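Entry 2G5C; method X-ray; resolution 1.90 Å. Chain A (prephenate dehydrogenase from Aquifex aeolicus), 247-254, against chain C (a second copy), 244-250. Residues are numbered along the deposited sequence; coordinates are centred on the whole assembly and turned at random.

Chain A 247-254: GFEKSLNH
Chain C 244-250: AIEGFEK

The apolar centre of this contact is built from Phe A248, Leu A252, Ile C245 and Phe C248, all buried in the assembly. The same phenylalanine from each copy meets edge to edge: CE2 of Phe A248 lies 3.6 Å from CE2 of Phe C248, and each of these atoms sits near the plane of the opposing ring. The two rotamers nearly match, with chi1 t (168° and 169°) and chi2 of 74° and 70°. The CA-to-CB bond of Phe C248 points toward the other stretch, whereas that of Phe A248 points sideways and the length of the side chain brings its ring into contact.

Leu A252 points toward chain C and has 69 Å² covered. With chi1 t (177°) and chi2 p (55°), it places CD2 3.7 Å from CE2 of Phe C248, again at the ring edge, while its CG lies 4.1 Å from CG2 of Ile C245. Ile C245 also points toward its partner (chi1 m, chi2 t), so a beta-branched methyl meets the leucine with little extension. Leu A252 suits its place because its branched end meets both the Phe C248 edge and the Ile C245 methyl, with no polar atom in the side chain to pair.

The backbones supporting these side chains are helical throughout, with phi from -61° to -72° and psi from -25° to -46°, and both helices run beyond the stretches. Their N-to-C directions make an angle of 168°, nearly antiparallel, and their axes approach to 11.7 Å, a wide spacing bridged by side chains. The register is set by CA of Glu A249 at 7.9 Å from CA of Glu C249, and CA of Leu A252 at 8.4 Å from CA of Ile C245. Within the helices, Leu A252 N donates to Phe A248 O (2.9 Å) and Glu C249 N to Ile C245 O (2.9 Å); these i to i+4 bonds place contact residues one turn apart on the same side of each helix. Lys A250, Glu C246 and Lys C250 point away and remain exposed.

Outward from the hydrocarbon, Glu C249 points toward chain A with 74 Å² covered, the largest share of any residue here. Its rotamer (chi1 m, chi2 t, chi3 -52°) carries OE2 to 3.9 Å from CD2 of Leu A252 and 2.5 Å from OD1 of Asn A253, whose amide is probably turned over in the model. Asn A253 (chi1 m, -72°; chi2 -39°) has its CA-to-CB bond sideways, but its end comes nearer, and a polar side chain suits this partly exposed margin. Glu A249 has a similar rotamer (m, t, -44°) but only 25 Å² of it is covered: its OE2 comes no nearer than 4.5 Å to O of Glu C249, and OE1 is hydrogen-bonded elsewhere in the structure. In all, 294 Å² is buried, summed over both sides.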

# COMPACT_ATOMS: atom_id res chain seq x y z
N GLY A 247 -16.82 -4.34 -8.01
CA GLY A 247 -17.18 -3.17 -7.23
C GLY A 247 -16.08 -2.13 -7.36
O GLY A 247 -16.34 -0.94 -7.54
N PHE A 248 -14.84 -2.61 -7.28
CA PHE A 248 -13.67 -1.75 -7.39
C PHE A 248 -13.59 -1.08 -8.76
O PHE A 248 -13.30 0.12 -8.86
CB PHE A 248 -12.39 -2.58 -7.16
CG PHE A 248 -11.12 -1.85 -7.52
CD1 PHE A 248 -10.63 -0.83 -6.72
CD2 PHE A 248 -10.45 -2.16 -8.71
CE1 PHE A 248 -9.48 -0.12 -7.08
CE2 PHE A 248 -9.30 -1.45 -9.09
CZ PHE A 248 -8.82 -0.43 -8.28
N GLU A 249 -13.84 -1.84 -9.83
CA GLU A 249 -13.78 -1.25 -11.15
C GLU A 249 -14.88 -0.21 -11.35
O GLU A 249 -14.73 0.69 -12.17
CB GLU A 249 -13.84 -2.34 -12.23
CG GLU A 249 -12.63 -3.27 -12.18
CD GLU A 249 -12.61 -4.30 -13.30
OE1 GLU A 249 -13.67 -4.89 -13.58
OE2 GLU A 249 -11.52 -4.53 -13.87
N LYS A 250 -15.97 -0.32 -10.60
CA LYS A 250 -17.03 0.67 -10.70
C LYS A 250 -16.52 1.98 -10.10
O LYS A 250 -16.73 3.06 -10.66
CB LYS A 250 -18.29 0.22 -9.96
CG LYS A 250 -19.08 -0.85 -10.68
CD LYS A 250 -20.35 -1.21 -9.92
CE LYS A 250 -21.11 -2.34 -10.61
NZ LYS A 250 -22.32 -2.74 -9.83
N SER A 251 -15.84 1.89 -8.96
CA SER A 251 -15.29 3.09 -8.32
C SER A 251 -14.17 3.72 -9.16
O SER A 251 -14.10 4.94 -9.29
CB SER A 251 -14.76 2.77 -6.92
OG SER A 251 -15.82 2.59 -6.00
N LEU A 252 -13.30 2.88 -9.71
CA LEU A 252 -12.19 3.37 -10.52
C LEU A 252 -12.69 3.98 -11.83
O LEU A 252 -12.15 4.98 -12.30
CB LEU A 252 -11.20 2.23 -10.80
CG LEU A 252 -9.99 2.53 -11.70
CD1 LEU A 252 -9.22 3.73 -11.13
CD2 LEU A 252 -9.07 1.30 -11.81
N ASN A 253 -13.72 3.39 -12.43
CA ASN A 253 -14.23 3.93 -13.68
C ASN A 253 -14.97 5.24 -13.46
O ASN A 253 -14.98 6.11 -14.34
CB ASN A 253 -15.13 2.91 -14.38
CG ASN A 253 -14.33 1.77 -14.97
OD1 ASN A 253 -13.25 1.98 -15.50
ND2 ASN A 253 -14.87 0.56 -14.89
N HIS A 254 -15.58 5.39 -12.29
CA HIS A 254 -16.28 6.63 -11.96
C HIS A 254 -15.21 7.71 -11.87
O HIS A 254 -15.37 8.81 -12.39
CB HIS A 254 -17.02 6.47 -10.62
CG HIS A 254 -17.71 7.71 -10.15
ND1 HIS A 254 -17.04 8.74 -9.53
CD2 HIS A 254 -19.01 8.10 -10.23
CE1 HIS A 254 -17.90 9.71 -9.24
NE2 HIS A 254 -19.09 9.34 -9.65
N ALA C 244 -2.80 5.01 -18.45
CA ALA C 244 -2.35 4.16 -17.35
C ALA C 244 -3.51 3.42 -16.67
O ALA C 244 -3.37 2.26 -16.29
CB ALA C 244 -1.60 4.99 -16.31
N ILE C 245 -4.65 4.08 -16.53
CA ILE C 245 -5.80 3.43 -15.91
C ILE C 245 -6.29 2.35 -16.85
O ILE C 245 -6.65 1.25 -16.43
CB ILE C 245 -6.93 4.45 -15.64
CG1 ILE C 245 -6.49 5.43 -14.55
CG2 ILE C 245 -8.22 3.72 -15.24
CD1 ILE C 245 -7.51 6.49 -14.21
N GLU C 246 -6.29 2.67 -18.14
CA GLU C 246 -6.72 1.72 -19.16
C GLU C 246 -5.80 0.50 -19.14
O GLU C 246 -6.27 -0.64 -19.17
CB GLU C 246 -6.67 2.38 -20.53
CG GLU C 246 -7.09 1.48 -21.67
CD GLU C 246 -6.68 2.05 -23.01
OE1 GLU C 246 -7.12 3.18 -23.33
OE2 GLU C 246 -5.92 1.37 -23.73
N GLY C 247 -4.50 0.74 -19.08
CA GLY C 247 -3.54 -0.36 -19.06
C GLY C 247 -3.70 -1.23 -17.84
O GLY C 247 -3.61 -2.45 -17.92
N PHE C 248 -3.95 -0.59 -16.69
CA PHE C 248 -4.14 -1.29 -15.44
C PHE C 248 -5.39 -2.16 -15.51
O PHE C 248 -5.37 -3.31 -15.08
CB PHE C 248 -4.27 -0.29 -14.28
CG PHE C 248 -4.74 -0.90 -12.99
CD1 PHE C 248 -3.90 -1.74 -12.26
CD2 PHE C 248 -6.03 -0.68 -12.53
CE1 PHE C 248 -4.34 -2.36 -11.10
CE2 PHE C 248 -6.49 -1.29 -11.35
CZ PHE C 248 -5.64 -2.13 -10.64
N GLU C 249 -6.47 -1.61 -16.04
CA GLU C 249 -7.71 -2.35 -16.15
C GLU C 249 -7.55 -3.56 -17.06
O GLU C 249 -8.20 -4.58 -16.86
CB GLU C 249 -8.83 -1.42 -16.63
CG GLU C 249 -9.15 -0.33 -15.60
CD GLU C 249 -10.40 0.46 -15.91
OE1 GLU C 249 -10.54 0.97 -17.04
OE2 GLU C 249 -11.25 0.59 -15.00
N LYS C 250 -6.66 -3.44 -18.04
CA LYS C 250 -6.41 -4.55 -18.95
C LYS C 250 -5.74 -5.67 -18.16
O LYS C 250 -6.09 -6.85 -18.31
CB LYS C 250 -5.52 -4.07 -20.10
CG LYS C 250 -5.32 -5.08 -21.22
CD LYS C 250 -4.64 -4.44 -22.41
CE LYS C 250 -5.48 -3.30 -22.98
NZ LYS C 250 -4.86 -2.70 -24.20